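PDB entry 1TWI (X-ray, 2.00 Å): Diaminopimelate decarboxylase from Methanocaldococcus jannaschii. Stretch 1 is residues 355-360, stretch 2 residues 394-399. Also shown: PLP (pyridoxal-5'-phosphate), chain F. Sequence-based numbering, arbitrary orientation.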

# COMPACT_ATOMS: atom_id res chain seq x y z
N GLY A 355 -10.92 8.52 6.04
CA GLY A 355 -9.82 8.59 6.99
C GLY A 355 -9.23 9.99 6.81
O GLY A 355 -9.77 10.80 6.05
N GLY A 356 -8.14 10.30 7.50
CA GLY A 356 -7.56 11.63 7.38
C GLY A 356 -6.34 11.81 6.46
O GLY A 356 -5.65 12.84 6.55
N LEU A 357 -6.08 10.86 5.56
CA LEU A 357 -4.91 11.01 4.71
C LEU A 357 -5.24 11.91 3.52
O LEU A 357 -6.42 12.02 3.12
N CYS A 358 -4.18 12.51 2.93
CA CYS A 358 -4.27 13.43 1.78
C CYS A 358 -4.81 12.85 0.50
O CYS A 358 -5.05 13.59 -0.45
N GLU A 359 -4.93 11.54 0.45
CA GLU A 359 -5.34 10.80 -0.73
C GLU A 359 -6.86 10.85 -0.92
O GLU A 359 -7.63 10.55 -0.01
N SER A 360 -7.28 11.23 -2.13
CA SER A 360 -8.68 11.34 -2.43
C SER A 360 -9.36 10.01 -2.27
O SER A 360 -10.52 9.93 -1.87
N ASN A 394 2.99 3.08 6.48
CA ASN A 394 3.15 4.32 7.24
C ASN A 394 2.87 5.55 6.40
O ASN A 394 3.32 6.67 6.73
N TYR A 395 2.13 5.38 5.31
CA TYR A 395 1.84 6.53 4.46
C TYR A 395 1.27 7.72 5.23
O TYR A 395 0.41 7.54 6.11
N ASN A 396 1.77 8.92 4.92
CA ASN A 396 1.41 10.18 5.60
C ASN A 396 2.05 10.18 7.01
O ASN A 396 1.60 10.91 7.87
N ALA A 397 3.11 9.38 7.20
CA ALA A 397 3.83 9.26 8.48
C ALA A 397 2.89 8.96 9.65
O ALA A 397 2.86 9.67 10.66
N ARG A 398 2.12 7.89 9.49
CA ARG A 398 1.16 7.46 10.50
C ARG A 398 1.60 6.07 10.95
O ARG A 398 1.91 5.21 10.10
N GLY A 399 1.68 5.85 12.26
CA GLY A 399 2.08 4.54 12.75
C GLY A 399 1.07 3.40 12.45
O GLY A 399 -0.15 3.64 12.38

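What holds the middle of this contact together? Two loop segments, far apart in sequence, bury 339 Å² between them, and Leu357 accounts for more of that area than any other residue. Its CA-to-CB bond runs sideways relative to the other segment, yet with chi1 in m and chi2 in p (-74° and 81°) its methyls meet two different side chains. Leu357 CD2 lies 3.5 Å from Tyr395 CD2, an apolar contact at an oblique angle to the ring, and also 3.5 Å from the carbonyl oxygen, Tyr395 O. Leu357 CD1 reaches Arg398, coming within 3.5 Å of Arg398 NE. One leucine thus bridges an aromatic ring and a charged group, and it is the nearest backbone neighbor of Asn396 as well, with 6.4 Å between Leu357 CA and Asn396 CA.

How does Tyr395 anchor the other end? Its CA-to-CB bond points toward the first segment, and chi1 in t (-173°) carries the ring past Leu357 until the hydroxyl arrives at Glu359. There Tyr395 OH donates a hydrogen bond to Glu359 OE2 at 2.6 Å, a short distance that suits a phenol facing a carboxylate. The acceptor lies at the ring edge, near its plane, where the phenolic hydrogen can readily point. Glu359 also points toward the other segment, but its chi1 (-134°) and chi2 (34°) both fall between the usual wells. Cys358, with chi1 in p, adds its sulfur to the same neighborhood: Cys358 SG is 3.5 Å from Tyr395 OH and 5.0 Å from the centroid of the Tyr395 ring, an oblique sulfur-aromatic approach.

What does Arg398 do with its long side chain? From a CA-to-CB bond directed toward the first segment, it extends through m, t and t for chi1 to chi3. Leu357 CD1 lies over one face of the guanidinium, a packing that uses the flat surface of the group and leaves its in-plane N-H bonds available for polar partners. Water 1 exploits this: it accepts from Arg398 NE at 2.9 Å and donates to Gly356 O at 3.2 Å, joining the side chain to the glycine backbone. Water 2 makes a second but weaker bridge, accepting weak hydrogen bonds from Gly356 N at 2.8 Å and Arg398 NH1 at 3.2 Å. Gly356 has no side chain, and an ideal CB there would come within 3.1 Å of Arg398 NH2, a tight approach.

Where do Asn396 and the cofactor fit in? Asn396, with chi1 in m, points toward the first segment and places its side-chain amide beside the backbone at Leu357 and Cys358. The orientation of that amide is uncertain, so its polar pairing remains open. Cys358 faces a further neighbor in pyridoxal-5'-phosphate: Cys358 CB lies 3.4 Å from PLP O4A. The residue that lends its sulfur to the tyrosine thus also borders the cofactor.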

# COMPACT_ATOMS: atom_id res chain seq x y z
CB LEU A 357 -4.39 9.63 4.22
CG LEU A 357 -3.65 8.81 5.32
CD1 LEU A 357 -4.68 8.08 6.25
CD2 LEU A 357 -2.75 7.72 4.61
CB CYS A 358 -2.90 13.93 1.36
SG CYS A 358 -1.81 12.53 0.78
CB GLU A 359 -4.87 9.33 -0.55
CG GLU A 359 -4.18 8.65 -1.70
CD GLU A 359 -3.37 9.59 -2.50
OE1 GLU A 359 -3.92 10.10 -3.48
OE2 GLU A 359 -2.20 9.85 -2.15
CB SER A 360 -8.88 11.85 -3.85
OG SER A 360 -9.98 12.73 -3.81
CB ASN A 394 4.58 4.42 7.79
CG ASN A 394 4.86 3.40 8.88
OD1 ASN A 394 4.05 3.20 9.81
ND2 ASN A 394 6.01 2.78 8.82
CB TYR A 395 0.89 6.11 3.32
CG TYR A 395 0.66 7.17 2.29
CD1 TYR A 395 1.72 7.89 1.74
CD2 TYR A 395 -0.64 7.39 1.79
CE1 TYR A 395 1.50 8.83 0.69
CE2 TYR A 395 -0.89 8.30 0.77
CZ TYR A 395 0.21 9.02 0.22
OH TYR A 395 -0.03 9.95 -0.77
CB ASN A 396 -0.12 10.39 5.72
CG ASN A 396 -0.75 10.87 4.42
OD1 ASN A 396 -0.29 10.55 3.32
ND2 ASN A 396 -1.79 11.64 4.54
CB ALA A 397 4.69 10.54 8.78
CB ARG A 398 -0.26 7.35 9.90
CG ARG A 398 -0.91 8.65 9.59
CD ARG A 398 -2.24 8.41 8.85
NE ARG A 398 -2.85 9.72 8.80
CZ ARG A 398 -3.87 10.10 9.55
NH1 ARG A 398 -4.42 9.20 10.40
NH2 ARG A 398 -4.26 11.39 9.53
N1 PLP F . -0.62 19.70 -0.94
C2 PLP F . -1.68 18.93 -0.55
C2A PLP F . -2.73 19.67 0.27
C3 PLP F . -1.70 17.62 -0.98
O3 PLP F . -2.75 16.86 -0.59
C4 PLP F . -0.68 17.05 -1.72
C4A PLP F . -0.78 15.55 -2.17
O4A PLP F . -1.74 14.87 -1.72
C5 PLP F . 0.41 17.88 -2.13
C6 PLP F . 0.39 19.17 -1.67
C5A PLP F . 1.59 17.48 -2.95
O4P PLP F . 1.25 17.06 -4.28
P PLP F . 2.40 16.75 -5.34
O1P PLP F . 1.62 16.30 -6.56
O2P PLP F . 3.24 15.66 -4.71
O3P PLP F . 3.15 17.98 -5.60
O HOH W 1 -2.62 12.24 7.30
O HOH W 2 -7.57 9.56 10.16